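Local coordinates for protein 6-pyruvoyl tetrahydropterin synthase (Plasmodium falciparum, PDB 1Y13) that belongs to the 6-pyruvoyl tetrahydropterin synthase family and binds zinc and biopterin in an assembly of six chains, at residues K58-V63 with I160-I165. Numbering follows the deposited sequence.
Sequences KVRGYV and IHYIEI
Ile160 sets its CG2 against Val59 CB, 4.1 Å away, just before strand 162-168 begins its antiparallel run beside strand 49-62. From the next residue, His161 N reaches Arg60 O (3.1 Å), and the same oxygen sits over one face of the imidazole, offset toward its rim. The His161 CG lies between the backbone N and the carbonyl carbon (chi1 50°). His161 NE2 rests 3.5 Å from Arg60 CD and His161 CE1 3.6 Å from Tyr62 CE2, while ND1 bonds to His159 O. Tyr162 accepts the Arg60 N-H through its carbonyl and offers the face of its ring to the guanidinium. As directly paired residues, Arg60 and Tyr162 put their side chains on the same face of the sheet; in both, CG is anti to the backbone N. The Arg60 chain then bends at chi3, and its flat end stacks nearly parallel to the ring, planes 14° apart. In this cation-pi contact Arg60 CZ lies 4.0 Å from the Tyr162 ring centroid, with NH2 over the CD2-CE2 side. Arg60 NE goes on to a salt bridge with Glu23. On the other face, Ile163 pairs with Val59 and packs on Leu143 and Ile147 of helix 135-150. Glu164 closes a pair of backbone bonds with Lys58, and their side chains run side by side: NZ to OE2 is a long salt bridge of 3.8 Å, and a water accepts from NZ and donates to OE1. Tyr162 OH donates to the anti lone pair of Glu164 OE1 at 2.6 Å. This part of the sheet is thus two-faced, helix-covered at Val59 and Ile163 as in the tunnelling fold (T-fold) of this family; on the other face Glu164 holds the hydroxyl of the tyrosine on which Arg60 stacks and, with Glu23, probably helps offset the two positive charges.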
ATOM      1  N   LYS A  58      16.732   4.031  -7.970  1.00 55.52           N
ATOM      2  CA  LYS A  58      17.556   4.282  -6.810  1.00 57.32           C
ATOM      3  C   LYS A  58      19.006   4.527  -7.250  1.00 57.89           C
ATOM      4  O   LYS A  58      19.507   3.849  -8.151  1.00 55.90           O
ATOM      5  CB  LYS A  58      17.451   3.095  -5.869  1.00 58.81           C
ATOM      6  CG  LYS A  58      18.389   3.116  -4.710  1.00 60.88           C
ATOM      7  CD  LYS A  58      18.036   2.006  -3.768  1.00 60.82           C
ATOM      8  CE  LYS A  58      18.788   0.747  -4.124  1.00 66.05           C
ATOM      9  NZ  LYS A  58      18.654  -0.216  -2.998  1.00 71.32           N
ATOM     10  N   VAL A  59      19.646   5.532  -6.655  1.00 56.30           N
ATOM     11  CA  VAL A  59      21.053   5.833  -6.925  1.00 58.09           C
ATOM     12  C   VAL A  59      21.844   5.903  -5.620  1.00 58.12           C
ATOM     13  O   VAL A  59      21.351   6.370  -4.605  1.00 55.52           O
ATOM     14  CB  VAL A  59      21.295   7.109  -7.855  1.00 59.16           C
ATOM     15  CG1 VAL A  59      20.233   7.202  -8.973  1.00 58.12           C
ATOM     16  CG2 VAL A  59      21.293   8.393  -7.074  1.00 56.99           C
ATOM     17  N   ARG A  60      23.071   5.405  -5.662  1.00 54.84           N
ATOM     18  CA  ARG A  60      23.943   5.430  -4.499  1.00 56.67           C
ATOM     19  C   ARG A  60      25.078   6.404  -4.764  1.00 56.53           C
ATOM     20  O   ARG A  60      25.749   6.334  -5.801  1.00 55.34           O
ATOM     21  CB  ARG A  60      24.472   4.036  -4.228  1.00 50.72           C
ATOM     22  CG  ARG A  60      25.243   3.898  -2.946  1.00 56.87           C
ATOM     23  CD  ARG A  60      25.814   2.492  -2.851  1.00 58.64           C
ATOM     24  NE  ARG A  60      24.738   1.506  -2.955  1.00 65.94           N
ATOM     25  CZ  ARG A  60      24.877   0.256  -3.386  1.00 65.93           C
ATOM     26  NH1 ARG A  60      26.069  -0.216  -3.759  1.00 63.68           N
ATOM     27  NH2 ARG A  60      23.810  -0.527  -3.436  1.00 64.82           N
ATOM     28  N   GLY A  61      25.262   7.325  -3.830  1.00 56.15           N
ATOM     29  CA  GLY A  61      26.274   8.357  -3.934  1.00 57.35           C
ATOM     30  C   GLY A  61      26.714   8.785  -2.551  1.00 57.07           C
ATOM     31  O   GLY A  61      26.905   7.946  -1.683  1.00 56.51           O
ATOM     32  N   TYR A  62      26.877  10.093  -2.374  1.00 55.95           N
ATOM     33  CA  TYR A  62      27.319  10.708  -1.130  1.00 57.76           C
ATOM     34  C   TYR A  62      26.536  11.974  -0.929  1.00 57.26           C
ATOM     35  O   TYR A  62      26.109  12.599  -1.898  1.00 57.80           O
ATOM     36  CB  TYR A  62      28.830  11.042  -1.181  1.00 53.66           C
ATOM     37  CG  TYR A  62      29.666   9.805  -1.357  1.00 56.06           C
ATOM     38  CD1 TYR A  62      30.087   9.073  -0.256  1.00 57.15           C
ATOM     39  CD2 TYR A  62      29.982   9.322  -2.637  1.00 55.61           C
ATOM     40  CE1 TYR A  62      30.826   7.912  -0.412  1.00 55.29           C
ATOM     41  CE2 TYR A  62      30.718   8.156  -2.800  1.00 57.76           C
ATOM     42  CZ  TYR A  62      31.137   7.461  -1.675  1.00 53.94           C
ATOM     43  OH  TYR A  62      31.861   6.309  -1.802  1.00 57.36           O
ATOM     44  N   VAL A  63      26.336  12.358   0.318  1.00 56.05           N
ATOM     45  CA  VAL A  63      25.733  13.645   0.595  1.00 57.41           C
ATOM     46  C   VAL A  63      26.713  14.739   0.128  1.00 57.87           C
ATOM     47  O   VAL A  63      27.819  14.807   0.614  1.00 57.11           O
ATOM     48  CB  VAL A  63      25.374  13.791   2.104  1.00 55.01           C
ATOM     49  CG1 VAL A  63      24.815  15.166   2.386  1.00 54.28           C
ATOM     50  CG2 VAL A  63      24.373  12.702   2.525  1.00 55.68           C
ATOM     51  N   ILE A 160      28.285   9.631  -7.856  1.00 56.24           N
ATOM     52  CA  ILE A 160      27.304   8.547  -7.902  1.00 57.54           C
ATOM     53  C   ILE A 160      27.959   7.340  -8.594  1.00 58.44           C
ATOM     54  O   ILE A 160      28.525   7.478  -9.688  1.00 57.81           O
ATOM     55  CB  ILE A 160      26.024   9.018  -8.621  1.00 53.86           C
ATOM     56  CG1 ILE A 160      25.283  10.013  -7.707  1.00 54.57           C
ATOM     57  CG2 ILE A 160      25.116   7.821  -9.004  1.00 50.48           C
ATOM     58  CD1 ILE A 160      24.429  11.029  -8.440  1.00 61.32           C
ATOM     59  N   HIS A 161      27.923   6.180  -7.940  1.00 57.15           N
ATOM     60  CA  HIS A 161      28.694   5.021  -8.415  1.00 57.44           C
ATOM     61  C   HIS A 161      27.830   3.801  -8.707  1.00 58.00           C
ATOM     62  O   HIS A 161      28.327   2.780  -9.179  1.00 58.45           O
ATOM     63  CB  HIS A 161      29.858   4.678  -7.452  1.00 59.31           C
ATOM     64  CG  HIS A 161      29.448   4.581  -6.010  1.00 62.47           C
ATOM     65  ND1 HIS A 161      29.271   5.690  -5.209  1.00 63.18           N
ATOM     66  CD2 HIS A 161      29.160   3.508  -5.234  1.00 62.68           C
ATOM     67  CE1 HIS A 161      28.894   5.305  -4.001  1.00 64.67           C
ATOM     68  NE2 HIS A 161      28.821   3.986  -3.988  1.00 67.74           N
ATOM     69  N   TYR A 162      26.529   3.919  -8.466  1.00 57.29           N
ATOM     70  CA  TYR A 162      25.642   2.777  -8.593  1.00 56.87           C
ATOM     71  C   TYR A 162      24.229   3.246  -8.872  1.00 57.40           C
ATOM     72  O   TYR A 162      23.750   4.196  -8.267  1.00 55.92           O
ATOM     73  CB  TYR A 162      25.693   1.928  -7.322  1.00 54.69           C
ATOM     74  CG  TYR A 162      24.722   0.768  -7.282  1.00 56.12           C
ATOM     75  CD1 TYR A 162      25.054  -0.464  -7.838  1.00 56.17           C
ATOM     76  CD2 TYR A 162      23.486   0.901  -6.669  1.00 56.27           C
ATOM     77  CE1 TYR A 162      24.178  -1.527  -7.788  1.00 56.39           C
ATOM     78  CE2 TYR A 162      22.603  -0.157  -6.606  1.00 58.72           C
ATOM     79  CZ  TYR A 162      22.954  -1.364  -7.170  1.00 56.66           C
ATOM     80  OH  TYR A 162      22.078  -2.416  -7.108  1.00 60.90           O
ATOM     81  N   ILE A 163      23.583   2.578  -9.819  1.00 56.35           N
ATOM     82  CA  ILE A 163      22.220   2.899 -10.224  1.00 57.16           C
ATOM     83  C   ILE A 163      21.424   1.599 -10.344  1.00 57.64           C
ATOM     84  O   ILE A 163      21.908   0.592 -10.874  1.00 56.01           O
ATOM     85  CB  ILE A 163      22.216   3.666 -11.553  1.00 59.98           C
ATOM     86  CG1 ILE A 163      22.920   5.005 -11.382  1.00 61.98           C
ATOM     87  CG2 ILE A 163      20.801   3.961 -12.027  1.00 60.34           C
ATOM     88  CD1 ILE A 163      23.289   5.666 -12.668  1.00 68.37           C
ATOM     89  N   GLU A 164      20.189   1.632  -9.868  1.00 56.89           N
ATOM     90  CA  GLU A 164      19.348   0.455  -9.848  1.00 56.44           C
ATOM     91  C   GLU A 164      17.929   0.854 -10.213  1.00 57.76           C
ATOM     92  O   GLU A 164      17.401   1.845  -9.701  1.00 57.41           O
ATOM     93  CB  GLU A 164      19.378  -0.142  -8.452  1.00 56.07           C
ATOM     94  CG  GLU A 164      18.705  -1.479  -8.304  1.00 57.93           C
ATOM     95  CD  GLU A 164      18.593  -1.865  -6.843  1.00 66.04           C
ATOM     96  OE1 GLU A 164      19.594  -2.349  -6.253  1.00 66.91           O
ATOM     97  OE2 GLU A 164      17.502  -1.670  -6.282  1.00 65.57           O
ATOM     98  N   ILE A 165      17.311   0.102 -11.117  1.00 57.08           N
ATOM     99  CA  ILE A 165      15.891   0.277 -11.350  1.00 58.77           C
ATOM    100  C   ILE A 165      15.123  -1.016 -11.094  1.00 57.65           C
ATOM    101  O   ILE A 165      15.614  -2.126 -11.351  1.00 57.04           O
ATOM    102  CB  ILE A 165      15.526   0.813 -12.782  1.00 63.84           C
ATOM    103  CG1 ILE A 165      15.787  -0.225 -13.836  1.00 60.83           C
ATOM    104  CG2 ILE A 165      16.257   2.089 -13.173  1.00 63.00           C
ATOM    105  CD1 ILE A 165      14.691  -0.263 -14.805  1.00 57.74           C
TER
HETATM  106  O   HOH W   1      20.143  -2.185  -3.806  1.00 64.01           O